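Local coordinates for Lmo0325 protein (Listeria monocytogenes EGD-e, PDB 4RYK) that probably binds DNA through a helix-turn-helix domain and is a putative transcriptional regulator of the Rgg type, at residues 140-143 against 144-147; 188-191 against 192-196. All coordinates share one frame; numbering follows the deposited sequence.

Contact 1: residues 140-143 against 144-147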
ATOM      1  N   ASN A 140     -25.086  -0.661  24.986  1.00127.09           N
ATOM      2  CA  ASN A 140     -25.638  -1.602  25.999  1.00120.71           C
ATOM      3  C   ASN A 140     -24.569  -2.554  26.602  1.00112.65           C
ATOM      4  O   ASN A 140     -24.869  -3.665  27.046  1.00 96.22           O
ATOM      5  CB  ASN A 140     -26.733  -2.432  25.311  1.00118.30           C
ATOM      6  CG  ASN A 140     -27.783  -2.973  26.277  1.00118.98           C
ATOM      7  OD1 ASN A 140     -27.507  -3.229  27.447  1.00120.98           O
ATOM      8  ND2 ASN A 140     -29.004  -3.163  25.773  1.00116.82           N
ATOM      9  N   ILE A 141     -23.323  -2.085  26.648  1.00119.88           N
ATOM     10  CA  ILE A 141     -22.145  -2.970  26.705  1.00110.05           C
ATOM     11  C   ILE A 141     -21.640  -3.365  28.094  1.00102.37           C
ATOM     12  O   ILE A 141     -21.504  -2.528  28.984  1.00108.99           O
ATOM     13  CB  ILE A 141     -20.964  -2.333  25.945  1.00101.12           C
ATOM     14  CG1 ILE A 141     -21.316  -2.200  24.457  1.00101.33           C
ATOM     15  CG2 ILE A 141     -19.687  -3.142  26.136  1.00 94.12           C
ATOM     16  CD1 ILE A 141     -20.485  -1.156  23.738  1.00101.26           C
ATOM     17  N   SER A 142     -21.317  -4.649  28.230  1.00 91.41           N
ATOM     18  CA  SER A 142     -20.706  -5.195  29.434  1.00 89.00           C
ATOM     19  C   SER A 142     -19.401  -4.523  29.825  1.00 81.63           C
ATOM     20  O   SER A 142     -18.513  -4.299  28.982  1.00 72.09           O
ATOM     21  CB  SER A 142     -20.410  -6.681  29.265  1.00 87.64           C
ATOM     22  OG  SER A 142     -21.580  -7.450  29.447  1.00 89.10           O
ATOM     23  N   ASP A 143     -19.287  -4.244  31.121  1.00 74.38           N
ATOM     24  CA  ASP A 143     -18.035  -3.773  31.669  1.00 72.42           C
ATOM     25  C   ASP A 143     -16.948  -4.794  31.460  1.00 62.81           C
ATOM     26  O   ASP A 143     -15.827  -4.394  31.283  1.00 57.92           O
ATOM     27  CB  ASP A 143     -18.135  -3.434  33.171  1.00 77.25           C
ATOM     28  CG  ASP A 143     -18.799  -2.086  33.419  1.00 86.75           C
ATOM     29  OD1 ASP A 143     -18.664  -1.201  32.537  1.00 87.28           O
ATOM     30  OD2 ASP A 143     -19.460  -1.914  34.480  1.00 87.45           O
ATOM     31  N   GLU A 144     -17.272  -6.090  31.503  1.00 60.13           N
ATOM     32  CA  GLU A 144     -16.259  -7.144  31.398  1.00 61.31           C
ATOM     33  C   GLU A 144     -15.459  -7.036  30.103  1.00 56.58           C
ATOM     34  O   GLU A 144     -14.259  -7.186  30.110  1.00 53.19           O
ATOM     35  CB  GLU A 144     -16.863  -8.546  31.522  1.00 68.55           C
ATOM     36  CG  GLU A 144     -17.694  -9.026  30.333  1.00 75.05           C
ATOM     37  CD  GLU A 144     -18.668 -10.154  30.704  1.00 85.98           C
ATOM     38  OE1 GLU A 144     -18.198 -11.275  30.993  1.00 93.70           O
ATOM     39  OE2 GLU A 144     -19.903  -9.944  30.703  1.00 88.41           O
ATOM     40  N   TYR A 145     -16.121  -6.736  29.001  1.00 54.90           N
ATOM     41  CA  TYR A 145     -15.409  -6.685  27.737  1.00 55.07           C
ATOM     42  C   TYR A 145     -14.622  -5.404  27.621  1.00 50.50           C
ATOM     43  O   TYR A 145     -13.559  -5.408  27.070  1.00 47.30           O
ATOM     44  CB  TYR A 145     -16.360  -6.873  26.555  1.00 56.99           C
ATOM     45  CG  TYR A 145     -17.140  -8.159  26.641  1.00 58.51           C
ATOM     46  CD1 TYR A 145     -16.481  -9.376  26.745  1.00 61.16           C
ATOM     47  CD2 TYR A 145     -18.512  -8.158  26.646  1.00 64.71           C
ATOM     48  CE1 TYR A 145     -17.163 -10.554  26.843  1.00 65.38           C
ATOM     49  CE2 TYR A 145     -19.219  -9.343  26.735  1.00 70.58           C
ATOM     50  CZ  TYR A 145     -18.527 -10.537  26.836  1.00 70.50           C
ATOM     51  OH  TYR A 145     -19.206 -11.727  26.940  1.00 84.00           O
ATOM     52  N   LYS A 146     -15.123  -4.311  28.157  1.00 54.60           N
ATOM     53  CA  LYS A 146     -14.364  -3.060  28.117  1.00 57.31           C
ATOM     54  C   LYS A 146     -13.117  -3.168  28.994  1.00 54.49           C
ATOM     55  O   LYS A 146     -12.053  -2.669  28.654  1.00 50.53           O
ATOM     56  CB  LYS A 146     -15.211  -1.915  28.618  1.00 64.39           C
ATOM     57  CG  LYS A 146     -16.438  -1.619  27.762  1.00 73.78           C
ATOM     58  CD  LYS A 146     -17.512  -0.936  28.600  1.00 83.19           C
ATOM     59  CE  LYS A 146     -17.019   0.340  29.288  1.00 90.85           C
ATOM     60  NZ  LYS A 146     -17.748   0.579  30.570  1.00101.21           N
ATOM     61  N   LYS A 147     -13.261  -3.837  30.129  1.00 49.91           N
ATOM     62  CA  LYS A 147     -12.134  -4.093  30.991  1.00 49.28           C
ATOM     63  C   LYS A 147     -11.055  -4.932  30.302  1.00 44.98           C
ATOM     64  O   LYS A 147      -9.854  -4.679  30.447  1.00 42.48           O
ATOM     65  CB  LYS A 147     -12.606  -4.796  32.249  1.00 52.26           C
ATOM     66  CG  LYS A 147     -11.488  -5.109  33.225  1.00 54.10           C
ATOM     67  CD  LYS A 147     -12.081  -5.613  34.534  1.00 58.79           C
ATOM     68  CE  LYS A 147     -11.119  -6.538  35.269  1.00 61.34           C
ATOM     69  NZ  LYS A 147      -9.890  -5.791  35.615  1.00 59.79           N
TER
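From Ser-142 onward the chain winds into the first turn of helix 143-153, where Lys-147 N gives a nearly straight bond to Asp-143 O (2.9 Å, 163° at the hydrogen), while Ser-142 O takes weak bonds from both Tyr-145 N and Lys-146 N. Ser-142 holds the N-cap position without a capping bond from its side chain. Its OG instead makes a weak bond to Glu-144 OE2 at 3.3 Å, and its CB rests obliquely against the ring of Tyr-145, 3.6 Å from CD2. Glu-144 has its CG between the backbone N and the carbonyl carbon (chi1 72°), which places that carbon over the centre of the Tyr-145 ring and lets OE2 reach back toward Ser-142.

On another side of the turn, Lys-146 NZ closes a salt bridge with Asp-143 OD1 at 2.8 Å, an i to i+3 pair in which the carboxylate oxygen is met nearly along its C-O bond. A bend at chi3 (56°) brings the ammonium round to the aspartate, and the methylenes before it pass Ile-141, whose CG2 lies 3.9 Å from Lys-146 CG. The contact is at the protein surface, and the helix start and the loop before it pack on helix 113-132: Tyr-145 stacks on His-121, Gln-125 hydrogen-bonds Ser-142 N, and Ile-141 meets Thr-126. Phe-173, from the loop between helices 161-170 and 176-193, touches both Ile-141 and Lys-146.

Contact 2: residues 188-191 against 192-196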
ATOM      1  N   LYS A 188       3.986   7.487  19.361  1.00 40.79           N
ATOM      2  CA  LYS A 188       5.342   6.957  19.185  1.00 42.06           C
ATOM      3  C   LYS A 188       5.377   5.908  18.063  1.00 46.07           C
ATOM      4  O   LYS A 188       6.336   5.779  17.355  1.00 46.77           O
ATOM      5  CB  LYS A 188       5.826   6.308  20.450  1.00 43.75           C
ATOM      6  CG  LYS A 188       5.871   7.288  21.595  1.00 49.60           C
ATOM      7  CD  LYS A 188       6.602   6.723  22.802  1.00 56.57           C
ATOM      8  CE  LYS A 188       6.129   5.322  23.152  1.00 63.85           C
ATOM      9  NZ  LYS A 188       6.613   4.893  24.503  1.00 66.80           N
ATOM     10  N   SER A 189       4.318   5.149  17.901  1.00 43.06           N
ATOM     11  CA  SER A 189       4.347   4.172  16.835  1.00 45.61           C
ATOM     12  C   SER A 189       4.020   4.840  15.485  1.00 41.89           C
ATOM     13  O   SER A 189       4.606   4.486  14.467  1.00 41.97           O
ATOM     14  CB  SER A 189       3.434   2.983  17.157  1.00 50.57           C
ATOM     15  OG  SER A 189       2.078   3.291  16.864  1.00 59.02           O
ATOM     16  N   TYR A 190       3.138   5.824  15.486  1.00 39.13           N
ATOM     17  CA  TYR A 190       2.895   6.632  14.318  1.00 38.96           C
ATOM     18  C   TYR A 190       4.211   7.155  13.696  1.00 41.21           C
ATOM     19  O   TYR A 190       4.399   7.108  12.492  1.00 35.57           O
ATOM     20  CB  TYR A 190       1.944   7.792  14.670  1.00 40.86           C
ATOM     21  CG  TYR A 190       2.029   8.916  13.656  1.00 40.47           C
ATOM     22  CD1 TYR A 190       1.574   8.725  12.371  1.00 44.49           C
ATOM     23  CD2 TYR A 190       2.609  10.153  13.974  1.00 43.42           C
ATOM     24  CE1 TYR A 190       1.696   9.729  11.415  1.00 47.27           C
ATOM     25  CE2 TYR A 190       2.709  11.175  13.036  1.00 41.96           C
ATOM     26  CZ  TYR A 190       2.248  10.960  11.756  1.00 45.37           C
ATOM     27  OH  TYR A 190       2.362  11.907  10.753  1.00 49.23           O
ATOM     28  N   GLU A 191       5.128   7.619  14.528  1.00 39.46           N
ATOM     29  CA  GLU A 191       6.361   8.203  14.054  1.00 43.73           C
ATOM     30  C   GLU A 191       7.233   7.197  13.272  1.00 44.02           C
ATOM     31  O   GLU A 191       7.927   7.579  12.387  1.00 45.69           O
ATOM     32  CB  GLU A 191       7.154   8.818  15.252  1.00 46.22           C
ATOM     33  CG  GLU A 191       6.557  10.126  15.780  1.00 52.42           C
ATOM     34  CD  GLU A 191       6.654  11.273  14.753  1.00 61.04           C
ATOM     35  OE1 GLU A 191       7.559  11.218  13.886  1.00 68.33           O
ATOM     36  OE2 GLU A 191       5.833  12.233  14.794  1.00 63.29           O
ATOM     37  N   LYS A 192       7.206   5.928  13.637  1.00 46.85           N
ATOM     38  CA  LYS A 192       7.848   4.854  12.863  1.00 51.66           C
ATOM     39  C   LYS A 192       7.038   4.535  11.614  1.00 47.52           C
ATOM     40  O   LYS A 192       7.541   4.520  10.479  1.00 58.13           O
ATOM     41  CB  LYS A 192       7.887   3.572  13.687  1.00 57.93           C
ATOM     42  CG  LYS A 192       8.450   3.686  15.083  1.00 65.71           C
ATOM     43  CD  LYS A 192       9.889   4.160  15.013  1.00 77.77           C
ATOM     44  CE  LYS A 192      10.462   4.469  16.391  1.00 84.35           C
ATOM     45  NZ  LYS A 192      10.795   3.225  17.141  1.00 87.26           N
ATOM     46  N   TYR A 193       5.750   4.333  11.828  1.00 38.42           N
ATOM     47  CA  TYR A 193       4.913   3.726  10.822  1.00 41.29           C
ATOM     48  C   TYR A 193       4.416   4.683   9.734  1.00 42.12           C
ATOM     49  O   TYR A 193       3.788   4.242   8.787  1.00 37.83           O
ATOM     50  CB  TYR A 193       3.707   3.026  11.453  1.00 35.99           C
ATOM     51  CG  TYR A 193       3.983   1.727  12.146  1.00 36.70           C
ATOM     52  CD1 TYR A 193       4.262   0.588  11.427  1.00 38.03           C
ATOM     53  CD2 TYR A 193       3.927   1.614  13.547  1.00 40.68           C
ATOM     54  CE1 TYR A 193       4.504  -0.629  12.049  1.00 35.97           C
ATOM     55  CE2 TYR A 193       4.168   0.382  14.190  1.00 40.58           C
ATOM     56  CZ  TYR A 193       4.452  -0.725  13.435  1.00 36.87           C
ATOM     57  OH  TYR A 193       4.690  -1.961  13.995  1.00 34.08           O
ATOM     58  N   ARG A 194       4.674   5.980   9.868  1.00 42.98           N
ATOM     59  CA  ARG A 194       4.131   6.920   8.904  1.00 43.65           C
ATOM     60  C   ARG A 194       4.828   6.723   7.563  1.00 38.37           C
ATOM     61  O   ARG A 194       4.303   7.144   6.572  1.00 39.17           O
ATOM     62  CB  ARG A 194       4.283   8.375   9.351  1.00 48.52           C
ATOM     63  CG  ARG A 194       5.700   8.826   9.644  1.00 51.10           C
ATOM     64  CD  ARG A 194       5.687  10.161  10.381  1.00 56.57           C
ATOM     65  NE  ARG A 194       5.541  11.209   9.398  1.00 62.21           N
ATOM     66  CZ  ARG A 194       6.357  12.234   9.238  1.00 67.02           C
ATOM     67  NH1 ARG A 194       7.394  12.417  10.047  1.00 71.13           N
ATOM     68  NH2 ARG A 194       6.106  13.103   8.272  1.00 69.40           N
ATOM     69  N   TYR A 195       5.996   6.109   7.549  1.00 38.00           N
ATOM     70  CA  TYR A 195       6.656   5.762   6.301  1.00 41.44           C
ATOM     71  C   TYR A 195       6.293   4.340   5.794  1.00 40.53           C
ATOM     72  O   TYR A 195       6.872   3.841   4.835  1.00 42.83           O
ATOM     73  CB  TYR A 195       8.180   5.977   6.420  1.00 46.82           C
ATOM     74  CG  TYR A 195       8.561   7.391   6.879  1.00 50.78           C
ATOM     75  CD1 TYR A 195       8.660   7.684   8.239  1.00 55.80           C
ATOM     76  CD2 TYR A 195       8.768   8.436   5.962  1.00 52.44           C
ATOM     77  CE1 TYR A 195       8.987   8.963   8.689  1.00 57.67           C
ATOM     78  CE2 TYR A 195       9.114   9.714   6.402  1.00 53.17           C
ATOM     79  CZ  TYR A 195       9.210   9.964   7.773  1.00 57.28           C
ATOM     80  OH  TYR A 195       9.513  11.204   8.278  1.00 60.43           O
ATOM     81  N   TYR A 196       5.368   3.668   6.461  1.00 34.92           N
ATOM     82  CA  TYR A 196       4.937   2.355   6.035  1.00 35.94           C
ATOM     83  C   TYR A 196       3.645   2.580   5.205  1.00 34.47           C
ATOM     84  O   TYR A 196       2.672   3.174   5.665  1.00 35.26           O
ATOM     85  CB  TYR A 196       4.711   1.461   7.247  1.00 35.83           C
ATOM     86  CG  TYR A 196       4.276   0.027   6.995  1.00 34.86           C
ATOM     87  CD1 TYR A 196       4.826  -0.742   5.971  1.00 37.76           C
ATOM     88  CD2 TYR A 196       3.376  -0.586   7.848  1.00 35.17           C
ATOM     89  CE1 TYR A 196       4.414  -2.047   5.764  1.00 36.01           C
ATOM     90  CE2 TYR A 196       2.960  -1.874   7.647  1.00 35.17           C
ATOM     91  CZ  TYR A 196       3.484  -2.606   6.615  1.00 34.68           C
ATOM     92  OH  TYR A 196       3.038  -3.898   6.463  1.00 34.80           O
TER
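The C-terminal end of helix 176-193 runs here into a type I beta turn, Tyr-193 to Tyr-196, which leads to helix 197-216. Tyr-193 N bonds Ser-189 O at 2.9 Å in regular helical fashion, whereas the bond from Arg-194 N to Tyr-190 O is weak and bent, 123° at the hydrogen. The turn is closed by Tyr-196 N on Tyr-193 O.

Arg-194 carries most of the side-chain contact. With CG between its backbone N and carbonyl carbon (chi1 57°), the chain crosses the Tyr-190 ring obliquely: CB comes within 3.6 Å of Tyr-190 CE1, and CD makes an off-centre CH-pi contact, 4.2 Å from the ring centroid. The guanidinium plane is tilted 30° from the ring. Both polar ends are held by other residues, Tyr-190 OH by Glu-232 and Arg-194 NE by Thr-236. Glu-191 runs alongside the arginine, but its OE1 stays 4.0 Å from Arg-194 NH1, beyond a salt bridge, so any attraction is probably modest. Tyr-195 CZ lies over one guanidinium face, 3.8 Å above the plane and toward the rim.

One helical turn back, Ser-189 CB meets the edge of the Tyr-193 ring, in its plane, 3.9 Å from CD2. Phe-74 of the second subunit makes a cation-pi contact with Lys-192, and Tyr-196 hydrogen-bonds Asp-65 and stacks on Phe-69, both of that subunit. A short turn linking successive helices of an all-helical array is consistent with the TPR-like fold of the Rgg C-terminal domain family.

Contacts 1 and 2 follow one another along the chain within the Rgg-type C-terminal region, their centres about 30 Å apart and their nearest atoms about 19 Å apart, so neither touches the other. They show opposite ends of helices: 140-147 starts one, whereas 188-196 finishes one and turns into the next. The centre of contact 1 is about 23 Å from the centre of the chain, that of contact 2 about 13 Å. Contact 1 has no buried residue, and no other chain of the assembly reaches it; contact 2 is partly buried and also borders the second subunit. A tartrate, probably from the crystallisation liquor, lies close to the Tyr-195 side chain of contact 2.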